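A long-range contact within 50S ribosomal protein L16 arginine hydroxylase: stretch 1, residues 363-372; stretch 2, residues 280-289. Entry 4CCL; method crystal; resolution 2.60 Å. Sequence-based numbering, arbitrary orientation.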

# COMPACT_ATOMS: atom_id res chain seq x y z
N LEU B 363 22.36 -20.04 4.84
CA LEU B 363 22.82 -18.85 4.13
C LEU B 363 23.74 -19.22 2.97
O LEU B 363 23.63 -18.66 1.88
CB LEU B 363 23.53 -17.89 5.08
CG LEU B 363 22.66 -17.16 6.11
CD1 LEU B 363 23.52 -16.39 7.10
CD2 LEU B 363 21.67 -16.23 5.42
N VAL B 364 24.63 -20.18 3.20
CA VAL B 364 25.52 -20.64 2.14
C VAL B 364 24.75 -21.41 1.06
O VAL B 364 24.93 -21.17 -0.13
CB VAL B 364 26.67 -21.52 2.70
CG1 VAL B 364 27.50 -22.10 1.57
CG2 VAL B 364 27.55 -20.70 3.63
N ASN B 365 23.88 -22.32 1.49
CA ASN B 365 23.03 -23.07 0.57
C ASN B 365 22.10 -22.18 -0.25
O ASN B 365 21.64 -22.57 -1.32
CB ASN B 365 22.22 -24.13 1.32
CG ASN B 365 23.09 -25.24 1.88
OD1 ASN B 365 24.18 -25.50 1.38
ND2 ASN B 365 22.61 -25.89 2.94
N SER B 366 21.84 -20.98 0.25
CA SER B 366 21.01 -20.00 -0.46
C SER B 366 21.80 -19.32 -1.57
O SER B 366 21.22 -18.73 -2.48
CB SER B 366 20.47 -18.95 0.52
OG SER B 366 19.07 -19.05 0.68
N GLY B 367 23.13 -19.40 -1.48
CA GLY B 367 24.01 -18.81 -2.46
C GLY B 367 24.59 -17.48 -2.01
O GLY B 367 25.36 -16.85 -2.74
N TYR B 368 24.23 -17.06 -0.80
CA TYR B 368 24.60 -15.74 -0.31
C TYR B 368 26.08 -15.65 0.07
O TYR B 368 26.68 -14.58 0.03
CB TYR B 368 23.70 -15.33 0.86
CG TYR B 368 22.23 -15.20 0.50
CD1 TYR B 368 21.81 -15.21 -0.82
CD2 TYR B 368 21.27 -15.07 1.49
CE1 TYR B 368 20.47 -15.09 -1.15
CE2 TYR B 368 19.92 -14.96 1.17
CZ TYR B 368 19.53 -14.97 -0.15
OH TYR B 368 18.20 -14.85 -0.46
N TRP B 369 26.66 -16.79 0.44
CA TRP B 369 28.10 -16.88 0.69
C TRP B 369 28.64 -18.14 0.00
O TRP B 369 27.94 -19.13 -0.12
CB TRP B 369 28.38 -16.94 2.19
CG TRP B 369 28.42 -15.61 2.87
CD1 TRP B 369 29.53 -14.86 3.14
CD2 TRP B 369 27.31 -14.88 3.40
NE1 TRP B 369 29.18 -13.70 3.79
CE2 TRP B 369 27.81 -13.69 3.96
CE3 TRP B 369 25.93 -15.12 3.45
CZ2 TRP B 369 26.99 -12.74 4.56
CZ3 TRP B 369 25.12 -14.17 4.04
CH2 TRP B 369 25.65 -13.00 4.59
N PHE B 370 29.89 -18.09 -0.45
CA PHE B 370 30.51 -19.26 -1.08
C PHE B 370 31.98 -19.43 -0.72
O PHE B 370 32.63 -18.47 -0.29
CB PHE B 370 30.31 -19.24 -2.60
CG PHE B 370 31.00 -18.10 -3.30
CD1 PHE B 370 30.38 -16.86 -3.42
CD2 PHE B 370 32.26 -18.27 -3.86
CE1 PHE B 370 31.02 -15.82 -4.07
CE2 PHE B 370 32.89 -17.23 -4.50
CZ PHE B 370 32.27 -16.01 -4.61
N PHE B 371 32.52 -20.63 -0.91
CA PHE B 371 33.85 -20.98 -0.41
C PHE B 371 35.02 -20.62 -1.32
O PHE B 371 34.93 -20.73 -2.54
CB PHE B 371 33.91 -22.47 -0.06
CG PHE B 371 33.43 -22.78 1.32
CD1 PHE B 371 34.07 -22.23 2.42
CD2 PHE B 371 32.35 -23.62 1.53
CE1 PHE B 371 33.64 -22.50 3.69
CE2 PHE B 371 31.91 -23.90 2.82
CZ PHE B 371 32.56 -23.33 3.90
N GLU B 372 36.11 -20.18 -0.70
CA GLU B 372 37.37 -19.97 -1.41
C GLU B 372 38.55 -20.42 -0.55
O GLU B 372 39.71 -20.18 -0.88
CB GLU B 372 37.55 -18.50 -1.80
CG GLU B 372 36.48 -17.94 -2.75
CD GLU B 372 36.64 -18.41 -4.19
OE1 GLU B 372 37.05 -19.58 -4.40
OE2 GLU B 372 36.35 -17.62 -5.11
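Stretch 2 (280-289) DIAPPEPPYQ

How does stretch 2 lie on stretch 1? It has no regular helix or strand; Ile281 to Pro284 and again Pro286 to Tyr288 are extended, with Glu285, at phi/psi of -58/-61, breaking the run. The chain passes over the last turn of a helix that enters stretch 1 from earlier in the sequence, and over the loop that follows. From Ile281 to Pro284 the chain runs back against the order of stretch 1: Ile281 sits by Ser366 and Tyr368, Pro283 by Asn365 and Gly367, and Pro284 by Val364 and Asn365. The nearest CA atoms across the contact are those of Gly367 and Pro283, 4.3 Å apart. Tyr288 then returns to Val364 and Asn365 and reaches the strand at Phe371. Together the two stretches bury 463 Å².

Which hydrogen bonds join the stretches directly? Both are made by the side chain of Asn365, which pairs with the main chain of Tyr288. Tyr288 N donates to Asn365 OD1 at 2.6 Å with an angle of 162°, and Asn365 ND2 donates to Tyr288 O at 3.1 Å with an angle of 166°. The amide group thus accepts through OD1 and donates one ND2 hydrogen, and it satisfies both the NH and the carbonyl of Tyr288. The CA-to-CB bond of Asn365 points sideways, but with chi1 at -68° (m) the end of the side chain comes nearer to stretch 2.

How are the polar groups at the end of the helix satisfied? Here the helix closes in a Schellman motif. Tyr368 N bonds to Leu363 O at 3.2 Å and Gly367 N to Val364 O at 2.9 Å, while the bond from Ser366 N to Leu363 O, at 3.4 Å, is weak. Gly367 has a phi of 100°, at which a CB would be jammed against the preceding carbonyl O; an ideal CB would also lie 3.5 Å from Pro283 N. Its own carbonyl turns to water 1, which donates to Gly367 O at 2.8 Å and accepts from Ala282 N at 3.0 Å, linking the stretches where they make no direct hydrogen bond. The prolines that follow have no NH to offer. Pro283 CB lies 3.2 Å from Asn365 O and Pro284 CD 3.3 Å from Val364 O, so ring carbons pack against these carbonyls as van der Waals neighbours, with Val364 O already bonded to Gly367 N.

Where do apolar side chains fill the contact? Val364 CG1 lies over one face of the Tyr288 ring, 4.1 Å from Tyr288 CD1, and 4.4 Å from Pro284 CG. The rings of Phe371 and Tyr288 meet obliquely, their planes at 46° and their centroids 5.6 Å apart, with Phe371 CE2 and Tyr288 CE2 separated by 3.5 Å. Tyr288 OH lies at the edge of the Phe371 ring, 3.3 Å from Phe371 CD2. Farther back along stretch 2, Ile281 CD1 meets the edge of the Tyr368 ring, 3.9 Å from Tyr368 CE1; the hydroxyl of that tyrosine is hydrogen-bonded elsewhere in the structure.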

# COMPACT_ATOMS: atom_id res chain seq x y z
N ASP B 280 23.82 -12.44 -8.67
CA ASP B 280 24.23 -13.64 -9.36
C ASP B 280 24.04 -14.74 -8.34
O ASP B 280 24.84 -14.87 -7.43
CB ASP B 280 25.71 -13.53 -9.74
CG ASP B 280 26.25 -14.75 -10.49
OD1 ASP B 280 25.73 -15.88 -10.29
OD2 ASP B 280 27.20 -14.59 -11.27
N ILE B 281 23.03 -15.58 -8.53
CA ILE B 281 22.66 -16.52 -7.49
C ILE B 281 22.69 -17.96 -7.98
O ILE B 281 21.95 -18.34 -8.88
CB ILE B 281 21.27 -16.18 -6.87
CG1 ILE B 281 21.37 -14.89 -6.04
CG2 ILE B 281 20.76 -17.33 -6.03
CD1 ILE B 281 20.26 -14.72 -5.02
N ALA B 282 23.60 -18.73 -7.40
CA ALA B 282 23.76 -20.13 -7.75
C ALA B 282 23.95 -20.98 -6.50
O ALA B 282 25.08 -21.24 -6.09
CB ALA B 282 24.94 -20.31 -8.68
N PRO B 283 22.83 -21.40 -5.88
CA PRO B 283 22.86 -22.27 -4.70
C PRO B 283 23.72 -23.50 -4.99
O PRO B 283 23.64 -24.04 -6.09
CB PRO B 283 21.40 -22.69 -4.55
CG PRO B 283 20.63 -21.57 -5.15
CD PRO B 283 21.46 -21.09 -6.30
N PRO B 284 24.55 -23.91 -4.01
CA PRO B 284 25.47 -25.04 -4.18
C PRO B 284 24.70 -26.24 -4.71
O PRO B 284 23.64 -26.55 -4.15
CB PRO B 284 25.94 -25.32 -2.75
CG PRO B 284 25.85 -23.99 -2.07
CD PRO B 284 24.66 -23.30 -2.68
N GLU B 285 25.20 -26.90 -5.75
CA GLU B 285 24.38 -27.87 -6.49
C GLU B 285 23.86 -29.01 -5.60
O GLU B 285 22.65 -29.18 -5.49
CB GLU B 285 25.09 -28.38 -7.75
N PRO B 286 24.74 -29.80 -4.98
CA PRO B 286 24.16 -30.42 -3.78
C PRO B 286 24.18 -29.40 -2.65
O PRO B 286 25.10 -28.60 -2.60
CB PRO B 286 25.10 -31.58 -3.50
CG PRO B 286 26.41 -31.15 -4.04
CD PRO B 286 26.10 -30.30 -5.25
N PRO B 287 23.17 -29.41 -1.77
CA PRO B 287 23.24 -28.52 -0.61
C PRO B 287 24.31 -28.96 0.39
O PRO B 287 24.69 -30.13 0.40
CB PRO B 287 21.85 -28.67 0.02
CG PRO B 287 20.97 -29.05 -1.11
CD PRO B 287 21.81 -29.95 -1.98
N TYR B 288 24.80 -28.02 1.20
CA TYR B 288 25.79 -28.32 2.22
C TYR B 288 25.15 -28.91 3.47
O TYR B 288 24.06 -28.50 3.87
CB TYR B 288 26.55 -27.06 2.63
CG TYR B 288 27.69 -26.65 1.73
CD1 TYR B 288 27.46 -26.06 0.50
CD2 TYR B 288 29.01 -26.84 2.13
CE1 TYR B 288 28.50 -25.68 -0.32
CE2 TYR B 288 30.06 -26.46 1.32
CZ TYR B 288 29.81 -25.88 0.09
OH TYR B 288 30.85 -25.50 -0.72
N GLN B 289 25.83 -29.87 4.08
CA GLN B 289 25.52 -30.28 5.44
C GLN B 289 26.38 -29.44 6.40
O GLN B 289 27.53 -29.14 6.09
CB GLN B 289 25.76 -31.78 5.64
CG GLN B 289 24.72 -32.66 4.97
CD GLN B 289 23.31 -32.35 5.44
OE1 GLN B 289 22.39 -32.21 4.63
NE2 GLN B 289 23.13 -32.24 6.75
O HOH W 1 25.63 -17.83 -5.35